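Local coordinates for protein translation elongation factor 1A (Methanosarcina mazei, PDB 3WND), which binds cysteinyl-tRNA(Cys) in its GTP-bound form and probably acts as a translation elongation factor related to SelB and EF-Tu, at residues T100-I105 with Q361-Y366; A193-D198 with F271-K276; L230-E235 with L259-A264. One frame throughout, in Å; residues are numbered along the deposited sequence. Where two conformers were deposited one is given.

Interaction 1. Residues T100-I105 with Q361-Y366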
# COMPACT_ATOMS: atom_id res chain seq x y z
N THR A 100 10.49 -4.32 -12.58
CA THR A 100 10.17 -5.52 -11.76
C THR A 100 11.16 -5.56 -10.61
O THR A 100 10.79 -5.82 -9.46
CB THR A 100 10.34 -6.73 -12.63
OG1 THR A 100 9.28 -6.73 -13.58
CG2 THR A 100 10.26 -8.00 -11.77
N GLY A 101 12.43 -5.27 -10.89
CA GLY A 101 13.42 -5.23 -9.80
C GLY A 101 13.09 -4.15 -8.74
O GLY A 101 13.23 -4.39 -7.55
N GLU A 102 12.73 -2.97 -9.20
CA GLU A 102 12.37 -1.85 -8.29
C GLU A 102 11.19 -2.25 -7.41
O GLU A 102 11.15 -1.98 -6.18
CB GLU A 102 12.05 -0.61 -9.11
CG GLU A 102 11.84 0.61 -8.19
CD GLU A 102 11.58 1.84 -9.03
OE1 GLU A 102 10.65 1.83 -9.85
OE2 GLU A 102 12.40 2.79 -8.92
N CYS A 103 10.18 -2.88 -8.03
CA CYS A 103 9.00 -3.37 -7.19
C CYS A 103 9.40 -4.40 -6.14
O CYS A 103 8.90 -4.37 -5.02
CB CYS A 103 7.94 -4.06 -8.11
SG CYS A 103 6.99 -2.81 -9.03
N ILE A 104 10.25 -5.39 -6.54
CA ILE A 104 10.77 -6.34 -5.57
C ILE A 104 11.50 -5.65 -4.45
O ILE A 104 11.28 -5.95 -3.30
CB ILE A 104 11.71 -7.35 -6.28
CG1 ILE A 104 10.81 -8.24 -7.18
CG2 ILE A 104 12.52 -8.20 -5.27
CD1 ILE A 104 11.64 -9.16 -8.09
N ILE A 105 12.37 -4.67 -4.77
CA ILE A 105 13.10 -3.96 -3.76
C ILE A 105 12.13 -3.18 -2.85
O ILE A 105 12.29 -3.20 -1.60
CB ILE A 105 14.12 -3.03 -4.43
CG1 ILE A 105 15.32 -3.89 -4.87
CG2 ILE A 105 14.58 -1.99 -3.41
CD1 ILE A 105 16.19 -3.19 -5.89
N GLN A 361 16.64 2.75 -10.16
CA GLN A 361 15.98 2.00 -9.07
C GLN A 361 15.93 3.16 -7.99
O GLN A 361 16.94 3.55 -7.47
CB GLN A 361 16.87 0.83 -8.65
CG GLN A 361 16.18 -0.19 -7.70
CD GLN A 361 15.80 0.42 -6.37
OE1 GLN A 361 14.60 0.78 -6.16
NE2 GLN A 361 16.80 0.57 -5.47
N ARG A 362 14.72 3.59 -7.67
CA ARG A 362 14.57 4.83 -6.92
C ARG A 362 14.48 4.65 -5.41
O ARG A 362 14.48 5.62 -4.69
CB ARG A 362 13.34 5.59 -7.43
CG ARG A 362 13.53 6.01 -8.86
CD ARG A 362 12.26 6.47 -9.57
NE ARG A 362 11.47 5.30 -9.98
CZ ARG A 362 10.34 5.38 -10.67
NH1 ARG A 362 9.78 6.58 -11.04
NH2 ARG A 362 9.72 4.24 -10.96
N PHE A 363 14.28 3.44 -4.94
CA PHE A 363 14.13 3.23 -3.47
C PHE A 363 15.47 3.10 -2.82
O PHE A 363 16.32 2.32 -3.24
CB PHE A 363 13.26 2.01 -3.17
CG PHE A 363 11.82 2.25 -3.52
CD1 PHE A 363 11.00 3.08 -2.69
CD2 PHE A 363 11.29 1.78 -4.72
CE1 PHE A 363 9.64 3.35 -3.12
CE2 PHE A 363 9.97 2.07 -5.13
CZ PHE A 363 9.13 2.82 -4.30
N ALA A 364 15.65 3.93 -1.79
CA ALA A 364 16.93 4.06 -1.14
C ALA A 364 17.03 3.40 0.22
O ALA A 364 18.11 2.95 0.60
CB ALA A 364 17.29 5.56 -1.03
N ALA A 365 15.96 3.42 0.98
CA ALA A 365 16.08 3.06 2.40
C ALA A 365 14.71 2.95 2.99
O ALA A 365 13.75 3.54 2.45
CB ALA A 365 16.86 4.12 3.21
N TYR A 366 14.63 2.15 4.09
CA TYR A 366 13.46 2.33 5.00
C TYR A 366 13.98 2.82 6.33
O TYR A 366 15.19 2.69 6.64
CB TYR A 366 12.67 1.03 5.18
CG TYR A 366 13.32 -0.08 5.99
CD1 TYR A 366 13.29 -0.07 7.42
CD2 TYR A 366 14.00 -1.10 5.38
CE1 TYR A 366 13.89 -1.11 8.17
CE2 TYR A 366 14.58 -2.14 6.11
CZ TYR A 366 14.55 -2.08 7.51
OH TYR A 366 15.09 -3.11 8.22

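Interaction 2. Residues A193-D198 with F271-K276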
# COMPACT_ATOMS: atom_id res chain seq x y z
N ALA A 193 -8.21 3.18 17.42
CA ALA A 193 -8.46 3.29 16.01
C ALA A 193 -7.58 4.29 15.26
O ALA A 193 -7.33 5.43 15.73
CB ALA A 193 -9.92 3.68 15.72
N ARG A 194 -7.11 3.86 14.07
CA ARG A 194 -6.51 4.82 13.13
C ARG A 194 -7.07 4.51 11.76
O ARG A 194 -7.15 3.29 11.41
CB ARG A 194 -4.96 4.65 13.05
CG ARG A 194 -4.29 4.75 14.39
CD ARG A 194 -2.77 4.52 14.24
NE ARG A 194 -2.08 5.62 13.58
CZ ARG A 194 -1.01 5.46 12.75
NH1 ARG A 194 -0.63 4.23 12.28
NH2 ARG A 194 -0.36 6.53 12.27
N ILE A 195 -7.40 5.56 11.01
CA ILE A 195 -7.90 5.39 9.64
C ILE A 195 -7.01 6.24 8.75
O ILE A 195 -6.79 7.44 9.01
CB ILE A 195 -9.39 5.85 9.54
CG1 ILE A 195 -10.27 5.00 10.54
CG2 ILE A 195 -9.90 5.65 8.05
CD1 ILE A 195 -10.64 5.88 11.79
N PHE A 196 -6.49 5.65 7.67
CA PHE A 196 -5.69 6.44 6.68
C PHE A 196 -6.60 6.80 5.52
O PHE A 196 -7.36 6.00 5.07
CB PHE A 196 -4.57 5.55 6.08
CG PHE A 196 -3.35 5.36 6.97
CD1 PHE A 196 -3.32 5.88 8.28
CD2 PHE A 196 -2.26 4.65 6.48
CE1 PHE A 196 -2.19 5.63 9.10
CE2 PHE A 196 -1.15 4.43 7.31
CZ PHE A 196 -1.14 4.91 8.58
N ILE A 197 -6.62 8.05 5.15
CA ILE A 197 -7.44 8.55 4.11
C ILE A 197 -6.77 8.58 2.76
O ILE A 197 -5.67 9.07 2.65
CB ILE A 197 -7.82 10.02 4.47
CG1 ILE A 197 -8.74 10.04 5.76
CG2 ILE A 197 -8.47 10.68 3.26
CD1 ILE A 197 -8.85 11.44 6.35
N ASP A 198 -7.39 7.97 1.73
CA ASP A 198 -6.72 7.99 0.43
C ASP A 198 -7.41 8.96 -0.54
O ASP A 198 -6.80 9.38 -1.56
CB ASP A 198 -6.56 6.57 -0.22
CG ASP A 198 -7.77 5.74 -0.15
OD1 ASP A 198 -8.76 6.04 -0.82
OD2 ASP A 198 -7.71 4.72 0.53
N PHE A 271 -3.78 12.09 5.20
CA PHE A 271 -4.30 12.51 6.50
C PHE A 271 -4.76 11.29 7.25
O PHE A 271 -5.10 10.24 6.63
CB PHE A 271 -5.50 13.49 6.25
CG PHE A 271 -5.04 14.93 5.99
CD1 PHE A 271 -3.89 15.20 5.25
CD2 PHE A 271 -5.80 15.99 6.47
CE1 PHE A 271 -3.50 16.56 5.00
CE2 PHE A 271 -5.41 17.30 6.22
CZ PHE A 271 -4.29 17.61 5.52
N ILE A 272 -4.81 11.39 8.55
CA ILE A 272 -5.13 10.26 9.41
C ILE A 272 -6.24 10.68 10.38
O ILE A 272 -6.19 11.79 10.98
CB ILE A 272 -3.89 9.89 10.29
CG1 ILE A 272 -2.72 9.41 9.35
CG2 ILE A 272 -4.25 8.73 11.23
CD1 ILE A 272 -1.39 9.26 10.12
N ILE A 273 -7.20 9.80 10.56
CA ILE A 273 -8.18 10.02 11.57
C ILE A 273 -7.76 9.14 12.75
O ILE A 273 -7.64 7.86 12.63
CB ILE A 273 -9.63 9.60 11.13
CG1 ILE A 273 -10.08 10.56 9.97
CG2 ILE A 273 -10.59 9.61 12.33
CD1 ILE A 273 -11.29 10.06 9.20
N SER A 274 -7.61 9.75 13.92
CA SER A 274 -7.21 9.07 15.11
C SER A 274 -7.26 10.06 16.22
O SER A 274 -7.36 11.29 15.99
CB SER A 274 -5.83 8.39 15.04
OG SER A 274 -4.84 9.25 15.34
N ASP A 275 -7.12 9.55 17.45
CA ASP A 275 -7.18 10.50 18.63
C ASP A 275 -5.85 11.22 18.82
O ASP A 275 -5.80 12.25 19.47
CB ASP A 275 -7.54 9.71 19.87
CG ASP A 275 -9.00 9.34 19.93
OD1 ASP A 275 -9.82 9.93 19.20
OD2 ASP A 275 -9.34 8.52 20.76
N LYS A 276 -4.74 10.64 18.34
CA LYS A 276 -3.43 11.30 18.58
C LYS A 276 -2.44 10.82 17.49
O LYS A 276 -2.25 9.61 17.27
CB LYS A 276 -2.90 10.85 19.97
CG LYS A 276 -1.54 11.38 20.31
CD LYS A 276 -1.47 12.92 20.21
CE LYS A 276 -0.13 13.50 20.74
NZ LYS A 276 1.06 13.04 19.94
O HOH W 1 -7.21 6.73 17.98

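Interaction 3. Residues L230-E235 with L259-A264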
# COMPACT_ATOMS: atom_id res chain seq x y z
N LEU A 230 -3.94 18.23 10.47
CA LEU A 230 -4.74 19.46 10.88
C LEU A 230 -4.84 19.63 12.39
O LEU A 230 -4.75 20.74 12.91
CB LEU A 230 -6.14 19.30 10.33
CG LEU A 230 -6.32 19.81 8.94
CD1 LEU A 230 -7.84 19.75 8.69
CD2 LEU A 230 -5.79 21.23 8.87
N ASP A 231 -4.94 18.52 13.11
CA ASP A 231 -5.18 18.48 14.55
C ASP A 231 -6.51 19.19 14.86
O ASP A 231 -6.61 20.12 15.66
CB ASP A 231 -4.01 19.06 15.30
CG ASP A 231 -3.99 18.68 16.80
OD1 ASP A 231 -4.99 18.13 17.34
OD2 ASP A 231 -2.98 18.98 17.45
N ARG A 232 -7.55 18.67 14.26
CA ARG A 232 -8.86 19.25 14.39
C ARG A 232 -9.84 18.20 14.95
O ARG A 232 -9.85 17.02 14.49
CB ARG A 232 -9.28 19.82 13.03
CG ARG A 232 -10.65 20.51 12.97
CD ARG A 232 -10.85 21.26 11.65
NE ARG A 232 -12.13 21.94 11.63
CZ ARG A 232 -12.31 23.18 12.05
NH1 ARG A 232 -11.26 23.87 12.52
NH2 ARG A 232 -13.55 23.75 12.05
N ASP A 233 -10.72 18.60 15.88
CA ASP A 233 -11.77 17.68 16.29
C ASP A 233 -12.84 17.40 15.21
O ASP A 233 -13.22 18.32 14.47
CB ASP A 233 -12.50 18.30 17.45
CG ASP A 233 -11.59 18.51 18.65
OD1 ASP A 233 -10.95 17.52 19.06
OD2 ASP A 233 -11.52 19.62 19.15
N ILE A 234 -13.22 16.10 15.03
CA ILE A 234 -14.19 15.77 14.00
C ILE A 234 -15.14 14.76 14.58
O ILE A 234 -14.85 14.23 15.65
CB ILE A 234 -13.52 15.25 12.68
CG1 ILE A 234 -12.68 13.97 12.99
CG2 ILE A 234 -12.57 16.28 12.05
CD1 ILE A 234 -12.35 13.13 11.74
N GLU A 235 -16.31 14.60 13.94
CA GLU A 235 -17.19 13.49 14.36
C GLU A 235 -17.41 12.69 13.14
O GLU A 235 -17.65 13.26 12.05
CB GLU A 235 -18.59 14.05 14.89
CG GLU A 235 -19.63 12.94 15.20
CD GLU A 235 -21.00 13.53 15.46
OE1 GLU A 235 -21.16 14.78 15.50
OE2 GLU A 235 -21.95 12.72 15.54
N LEU A 259 -17.87 12.98 7.39
CA LEU A 259 -17.26 13.65 8.57
C LEU A 259 -17.98 15.01 8.80
O LEU A 259 -18.27 15.76 7.85
CB LEU A 259 -15.77 13.99 8.26
CG LEU A 259 -14.89 12.78 7.86
CD1 LEU A 259 -13.48 13.34 7.73
CD2 LEU A 259 -15.07 11.62 8.84
N LYS A 260 -18.20 15.30 10.07
CA LYS A 260 -18.62 16.65 10.56
C LYS A 260 -17.41 17.46 11.11
O LYS A 260 -16.46 16.90 11.77
CB LYS A 260 -19.74 16.54 11.66
CG LYS A 260 -20.45 17.90 11.96
CD LYS A 260 -21.41 17.90 13.17
CE LYS A 260 -22.46 16.81 13.10
NZ LYS A 260 -23.24 16.76 14.38
N ASN A 261 -17.43 18.76 10.80
CA ASN A 261 -16.49 19.75 11.31
C ASN A 261 -15.24 19.89 10.48
O ASN A 261 -14.23 20.50 10.91
CB ASN A 261 -16.17 19.57 12.82
CG ASN A 261 -15.71 20.86 13.46
OD1 ASN A 261 -16.30 21.93 13.26
ND2 ASN A 261 -14.67 20.75 14.28
N VAL A 262 -15.26 19.31 9.29
CA VAL A 262 -14.08 19.51 8.40
C VAL A 262 -14.51 19.54 6.93
O VAL A 262 -15.50 18.88 6.53
CB VAL A 262 -12.96 18.48 8.69
CG1 VAL A 262 -13.43 17.05 8.31
CG2 VAL A 262 -11.69 18.79 7.93
N GLN A 263 -13.84 20.35 6.13
CA GLN A 263 -14.23 20.49 4.73
C GLN A 263 -13.27 19.63 3.85
O GLN A 263 -12.07 19.49 4.14
CB GLN A 263 -14.13 21.97 4.31
CG GLN A 263 -15.16 22.92 4.96
CD GLN A 263 -14.90 24.36 4.54
OE1 GLN A 263 -14.30 25.13 5.30
NE2 GLN A 263 -15.22 24.67 3.33
N ALA A 264 -13.83 18.97 2.84
CA ALA A 264 -13.01 18.08 1.96
C ALA A 264 -11.83 18.90 1.37
O ALA A 264 -10.73 18.42 1.24
CB ALA A 264 -13.84 17.48 0.87

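Interaction 1. Residues T100-I105 with Q361-Y366
At the interface between the nucleotide-binding domain and the C-terminal beta domain, Glu102 on helix 98-109 holds Arg362, just ahead of strand 363-369. Arg362 grips the carboxylate side-on: NH2 donates to Glu102 OE1 at 2.8 Å, and NE donates to Glu102 OE2 at 2.9 Å. Both oxygens are met on their syn sides, and the guanidinium and carboxylate planes lie only 22° apart. The anti lone pair of Glu102 OE2 takes a further bond from the backbone, Arg362 N, at 2.8 Å. With CG anti to the backbone N (chi1 -173°) and an extended chain beyond, Glu102 can reach past Gln361 and Phe363 to these three donors of Arg362. Tyr70 OH also bonds Glu102 OE1, which probably helps fix the rotation of the carboxylate. Beyond this anchor the chain enters the C-terminal domain's antiparallel sheet, where Ala364 and Ala365 form a classic beta bulge opposite Leu354. Before the bulge, Phe363 turns the CD2 edge of its ring to Glu102 CG, 3.7 Å away. Gln361 bends at chi2 (-64°) and folds its amide back: Phe363 N donates to Gln361 OE1 at 2.9 Å, from above the carbonyl plane, while Gln361 NE2 returns a bond to Phe363 O. Coming from the other direction, Ile105 sets CD1 against Gln361 CG at 3.5 Å.

Interaction 2. Residues A193-D198 with F271-K276
Ile195 and Ile273 form an antiparallel hydrogen-bonded pair. Ile195 N donates to Ile273 O at 2.8 Å, and the return bond from Ile273 N to Ile195 O is 2.9 Å long. Ile197 N adds a straighter bond to Phe271 O, 3.0 Å long. At the other end a water bridges the two segments, donating to Ala193 O at 2.6 Å and accepting from Asp275 N.

Apolar contacts line both faces. On one, Phe196 and Ile272 run side by side, Phe196 CD1 being 3.7 Å from Ile272 CG1. On the other, Ile197 CD1 meets Ile273 CG1 at 3.9 Å, the two side chains crossing at about a right angle, and also touches Phe271 CB.

Among the charged groups, Arg194 bends at chi3 (71°), which brings its guanidinium beside Phe196: Phe196 CE1 sits over one face of the guanidinium, offset towards the rim, while NH2 lies at the edge of the ring. Arg194 NH2 also touches Ile272 CD1 at 3.6 Å; Arg194 NE forms a salt bridge with Glu277 and NH2 one with Asp350.

Strand 272-274 lies between strands 194-203 and 224-228, as part of the curled antiparallel sheet that corresponds to the second-domain beta barrel of SelB- and EF-Tu-like factors.

Interaction 3. Residues L230-E235 with L259-A264
The guanidinium of Arg232 receives the backbone carbonyl of Asn261 at its edge and in its plane: Arg232 NE donates to Asn261 O at 2.6 Å, almost straight in line with the C=O bond. CA of Val262 approaches the same group obliquely. An anti first torsion (chi1 -179°) and an extended chain as far as NE carry Arg232 across to this carbonyl. The Asn261 amide is turned 29° from the guanidinium plane and is held at its nitrogen, where Asn261 ND2 donates to Asp233 O at 2.8 Å; the acceptor lies in the amide plane, although the donor is tilted from the plane of the carbonyl it meets. Asn261 therefore meets the strand with both backbone and side chain, its positive phi (88°) marking the turn out of strand 254-260.

Regular pairing begins one residue earlier, with Glu235 and Lys260 as an antiparallel hydrogen-bonded pair. Lys260 N donates to Glu235 O at 2.9 Å, while Glu235 N donates to Lys260 O at 3.2 Å. Their side chains run alongside in the same direction, and Lys260 NZ reaches Glu235 OE1 at 3.1 Å on its syn side, in a salt bridge. Replacing Glu235 by an alanine would remove the carboxylate and is likely to leave the ammonium of Lys260 without this partner and its chain freer to swing.

Apolar side chains complete the contact: Ile234 CG2 packs on Val262 CG1 at 3.9 Å and Ile234 CD1 lies near Leu259 CD1, while Leu230 CD1 meets Val262 CG2 at 4.0 Å. Asp231 and Arg232 both face Ile227 in a G1 beta bulge at the hairpin between strands 224-228 and 232-241; the latter then pairs with strand 254-260 in the second-domain antiparallel barrel of SelB- and EF-Tu-like factors.

Interactions 2 and 3 lie in the same curled antiparallel sheet, their centres about 11 Å apart, and they touch: Ile273 packs on Ile234 and Leu259, and Phe271 on Leu230. Strands 254-260 and 272-274 follow each other in the chain, so one connection runs from interaction 3 directly into interaction 2. Interaction 1 is separate, its centre about 27 Å from that of interaction 2 and about 36 Å from that of interaction 3, on the opposite side of the chain's centre. Along the sequence interaction 3 is nested within interaction 2, and both within interaction 1. Interaction 1 joins the nucleotide-binding and C-terminal domains directly, whereas the other two lie within the domain that comes between them in the sequence.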